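Local coordinates for putative HAD-hydrolase YfnB (Bacillus subtilis, PDB 3ED5), which probably acts as a phosphate-releasing hydrolase of the haloacid dehalogenase superfamily, perhaps a 5'-nucleotidase, at residues Ala23-Ala28 with Gln92-Phe97. Sequence-based numbering, arbitrary orientation.
Sequences AAEALA and QKYRRF. With FMT (formic acid), chain B.
A water joins Glu-25 to Tyr-94: it donates to Glu-25 OE2 at 2.6 Å and lies 2.8 Å from Tyr-94 OH, so the carboxylate and the phenol meet through solvent. Directly, the hydroxyl touches the aliphatic part of the glutamate, Tyr-94 OH lying 3.3 Å from Glu-25 CG. With its CG anti to the backbone N (chi1 179°), Tyr-94 extends its ring to helix 21-35, where Ala-28 CB approaches the ring obliquely, 3.4 Å from Tyr-94 CE1. Ala-28 CB also packs 3.7 Å from Phe-97 CB, and the small alanine lets the backbones come close, with Ala-28 CA and Phe-97 CA 4.8 Å apart. A second water donates to Ala-24 O and to Phe-97 O, 2.9 Å from each, bridging the two helices through their carbonyls. A leucine in place of Tyr-94 would probably leave the first water without its phenol partner and Ala-28 CB without the tyrosine ring it packs on. Nearby, Arg-95 NH2 donates a hydrogen bond of 2.8 Å to FMT O2 of a formic acid molecule, this oxygen lying at the edge of the guanidinium, in its plane; the molecule probably comes from the crystallisation liquor. The two helix segments run at 130° to each other within the helical cap that accompanies the HAD core; Tyr-48 of helix 42-60 touches both Glu-25 and Tyr-94, while Phe-74 of helix 66-80 meets the tyrosine ring.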
ATOM      1  N   ALA A  23     -10.056  -5.919  -2.855  1.00 32.38           N
ATOM      2  CA  ALA A  23     -11.473  -5.725  -2.958  1.00 32.72           C
ATOM      3  C   ALA A  23     -11.851  -4.418  -3.663  1.00 32.50           C
ATOM      4  O   ALA A  23     -12.758  -4.408  -4.515  1.00 30.76           O
ATOM      5  CB  ALA A  23     -12.161  -5.849  -1.581  1.00 32.33           C
ATOM      6  N   ALA A  24     -11.208  -3.320  -3.268  1.00 31.33           N
ATOM      7  CA  ALA A  24     -11.448  -2.014  -3.899  1.00 32.76           C
ATOM      8  C   ALA A  24     -11.117  -2.061  -5.395  1.00 32.48           C
ATOM      9  O   ALA A  24     -11.893  -1.562  -6.209  1.00 32.67           O
ATOM     10  CB  ALA A  24     -10.628  -0.895  -3.207  1.00 32.34           C
ATOM     11  N   GLU A  25      -9.975  -2.665  -5.730  1.00 32.02           N
ATOM     12  CA  GLU A  25      -9.539  -2.817  -7.127  1.00 32.72           C
ATOM     13  C   GLU A  25     -10.540  -3.669  -7.901  1.00 32.93           C
ATOM     14  O   GLU A  25     -10.968  -3.310  -9.024  1.00 33.50           O
ATOM     15  CB  GLU A  25      -8.149  -3.464  -7.180  1.00 32.45           C
ATOM     16  CG  GLU A  25      -7.663  -3.839  -8.587  1.00 33.86           C
ATOM     17  CD  GLU A  25      -6.313  -4.497  -8.544  1.00 36.75           C
ATOM     18  OE1 GLU A  25      -6.232  -5.674  -8.117  1.00 39.52           O
ATOM     19  OE2 GLU A  25      -5.336  -3.808  -8.888  1.00 35.96           O
ATOM     20  N   ALA A  26     -10.959  -4.774  -7.295  1.00 32.30           N
ATOM     21  CA  ALA A  26     -11.887  -5.678  -8.019  1.00 32.67           C
ATOM     22  C   ALA A  26     -13.192  -4.974  -8.388  1.00 33.73           C
ATOM     23  O   ALA A  26     -13.709  -5.133  -9.510  1.00 33.59           O
ATOM     24  CB  ALA A  26     -12.173  -6.961  -7.199  1.00 32.99           C
ATOM     25  N   LEU A  27     -13.725  -4.200  -7.448  1.00 33.63           N
ATOM     26  CA  LEU A  27     -14.968  -3.465  -7.671  1.00 33.80           C
ATOM     27  C   LEU A  27     -14.758  -2.382  -8.728  1.00 32.98           C
ATOM     28  O   LEU A  27     -15.560  -2.245  -9.664  1.00 33.65           O
ATOM     29  CB  LEU A  27     -15.420  -2.852  -6.327  1.00 34.31           C
ATOM     30  CG  LEU A  27     -16.636  -1.921  -6.246  1.00 36.29           C
ATOM     31  CD1 LEU A  27     -17.857  -2.602  -6.795  1.00 39.41           C
ATOM     32  CD2 LEU A  27     -16.803  -1.444  -4.796  1.00 41.50           C
ATOM     33  N   ALA A  28     -13.669  -1.623  -8.593  1.00 32.53           N
ATOM     34  CA  ALA A  28     -13.390  -0.512  -9.507  1.00 32.42           C
ATOM     35  C   ALA A  28     -13.156  -0.977 -10.938  1.00 32.42           C
ATOM     36  O   ALA A  28     -13.620  -0.323 -11.893  1.00 33.37           O
ATOM     37  CB  ALA A  28     -12.180   0.310  -9.024  1.00 31.80           C
ATOM     38  N   GLN A  92      -9.062   8.273 -14.861  1.00 32.02           N
ATOM     39  CA  GLN A  92      -9.904   9.170 -14.102  1.00 33.60           C
ATOM     40  C   GLN A  92     -11.205   8.463 -13.671  1.00 32.83           C
ATOM     41  O   GLN A  92     -11.661   8.615 -12.524  1.00 31.97           O
ATOM     42  CB  GLN A  92     -10.152  10.407 -14.952  1.00 35.03           C
ATOM     43  CG  GLN A  92     -11.168  11.389 -14.475  1.00 40.30           C
ATOM     44  CD  GLN A  92     -11.367  12.470 -15.555  1.00 47.62           C
ATOM     45  OE1 GLN A  92     -10.539  13.372 -15.701  1.00 51.94           O
ATOM     46  NE2 GLN A  92     -12.444  12.349 -16.339  1.00 48.30           N
ATOM     47  N   LYS A  93     -11.793   7.664 -14.575  1.00 31.89           N
ATOM     48  CA  LYS A  93     -13.029   6.927 -14.231  1.00 32.14           C
ATOM     49  C   LYS A  93     -12.774   5.831 -13.189  1.00 31.74           C
ATOM     50  O   LYS A  93     -13.512   5.681 -12.211  1.00 32.26           O
ATOM     51  CB  LYS A  93     -13.680   6.318 -15.498  1.00 33.45           C
ATOM     52  CG  LYS A  93     -14.253   7.358 -16.431  1.00 34.31           C
ATOM     53  CD  LYS A  93     -14.618   6.719 -17.774  1.00 41.30           C
ATOM     54  CE  LYS A  93     -15.292   7.704 -18.705  1.00 42.94           C
ATOM     55  NZ  LYS A  93     -16.732   7.383 -18.906  1.00 46.30           N
ATOM     56  N   TYR A  94     -11.713   5.068 -13.407  1.00 30.88           N
ATOM     57  CA  TYR A  94     -11.293   4.031 -12.500  1.00 31.34           C
ATOM     58  C   TYR A  94     -11.035   4.613 -11.110  1.00 31.11           C
ATOM     59  O   TYR A  94     -11.458   4.039 -10.071  1.00 31.59           O
ATOM     60  CB  TYR A  94      -9.971   3.468 -13.005  1.00 32.04           C
ATOM     61  CG  TYR A  94      -9.414   2.394 -12.121  1.00 33.48           C
ATOM     62  CD1 TYR A  94     -10.061   1.180 -12.028  1.00 35.67           C
ATOM     63  CD2 TYR A  94      -8.236   2.589 -11.380  1.00 33.34           C
ATOM     64  CE1 TYR A  94      -9.568   0.150 -11.265  1.00 32.96           C
ATOM     65  CE2 TYR A  94      -7.706   1.521 -10.591  1.00 34.19           C
ATOM     66  CZ  TYR A  94      -8.417   0.311 -10.548  1.00 35.24           C
ATOM     67  OH  TYR A  94      -8.032  -0.795  -9.832  1.00 41.20           O
ATOM     68  N   ARG A  95     -10.353   5.744 -11.112  1.00 31.33           N
ATOM     69  CA  ARG A  95      -9.915   6.400  -9.856  1.00 31.57           C
ATOM     70  C   ARG A  95     -11.121   6.733  -8.952  1.00 32.67           C
ATOM     71  O   ARG A  95     -11.076   6.564  -7.713  1.00 32.97           O
ATOM     72  CB  ARG A  95      -9.137   7.697 -10.213  1.00 31.73           C
ATOM     73  CG  ARG A  95      -8.701   8.569  -9.017  1.00 33.96           C
ATOM     74  CD  ARG A  95      -7.697   7.862  -8.141  1.00 32.32           C
ATOM     75  NE  ARG A  95      -6.583   7.192  -8.869  1.00 33.96           N
ATOM     76  CZ  ARG A  95      -5.691   6.398  -8.290  1.00 33.75           C
ATOM     77  NH1 ARG A  95      -5.720   6.212  -6.965  1.00 34.39           N
ATOM     78  NH2 ARG A  95      -4.733   5.805  -9.008  1.00 30.51           N
ATOM     79  N   ARG A  96     -12.175   7.262  -9.561  1.00 33.50           N
ATOM     80  CA  ARG A  96     -13.382   7.600  -8.823  1.00 34.22           C
ATOM     81  C   ARG A  96     -13.979   6.361  -8.142  1.00 34.00           C
ATOM     82  O   ARG A  96     -14.334   6.413  -6.950  1.00 33.64           O
ATOM     83  CB  ARG A  96     -14.396   8.315  -9.706  1.00 34.20           C
ATOM     84  CG  ARG A  96     -15.511   8.940  -8.902  1.00 37.80           C
ATOM     85  CD  ARG A  96     -16.640   7.961  -8.663  1.00 42.73           C
ATOM     86  NE  ARG A  96     -17.451   7.815  -9.867  1.00 45.85           N
ATOM     87  CZ  ARG A  96     -18.656   7.256  -9.899  1.00 46.31           C
ATOM     88  NH1 ARG A  96     -19.199   6.760  -8.782  1.00 41.55           N
ATOM     89  NH2 ARG A  96     -19.311   7.191 -11.054  1.00 43.58           N
ATOM     90  N   PHE A  97     -14.064   5.253  -8.883  1.00 33.34           N
ATOM     91  CA  PHE A  97     -14.580   4.001  -8.311  1.00 33.44           C
ATOM     92  C   PHE A  97     -13.657   3.410  -7.252  1.00 33.24           C
ATOM     93  O   PHE A  97     -14.130   2.915  -6.232  1.00 34.10           O
ATOM     94  CB  PHE A  97     -14.788   2.943  -9.382  1.00 32.81           C
ATOM     95  CG  PHE A  97     -15.816   3.315 -10.422  1.00 33.02           C
ATOM     96  CD1 PHE A  97     -17.074   3.799 -10.046  1.00 35.46           C
ATOM     97  CD2 PHE A  97     -15.521   3.151 -11.775  1.00 34.67           C
ATOM     98  CE1 PHE A  97     -18.054   4.124 -11.020  1.00 36.86           C
ATOM     99  CE2 PHE A  97     -16.494   3.470 -12.761  1.00 37.19           C
ATOM    100  CZ  PHE A  97     -17.753   3.962 -12.380  1.00 34.85           C
TER
HETATM  101  C   FMT B 236      -3.678   2.581  -7.469  1.00 30.45           C
HETATM  102  O1  FMT B 236      -4.142   1.888  -8.358  1.00 32.05           O
HETATM  103  O2  FMT B 236      -3.405   3.759  -7.613  1.00 29.66           O
HETATM  104  O   HOH W   1     -13.806   0.259  -5.109  1.00 37.10           O
HETATM  105  O   HOH W   2      -5.321  -1.319  -9.670  1.00 35.59           O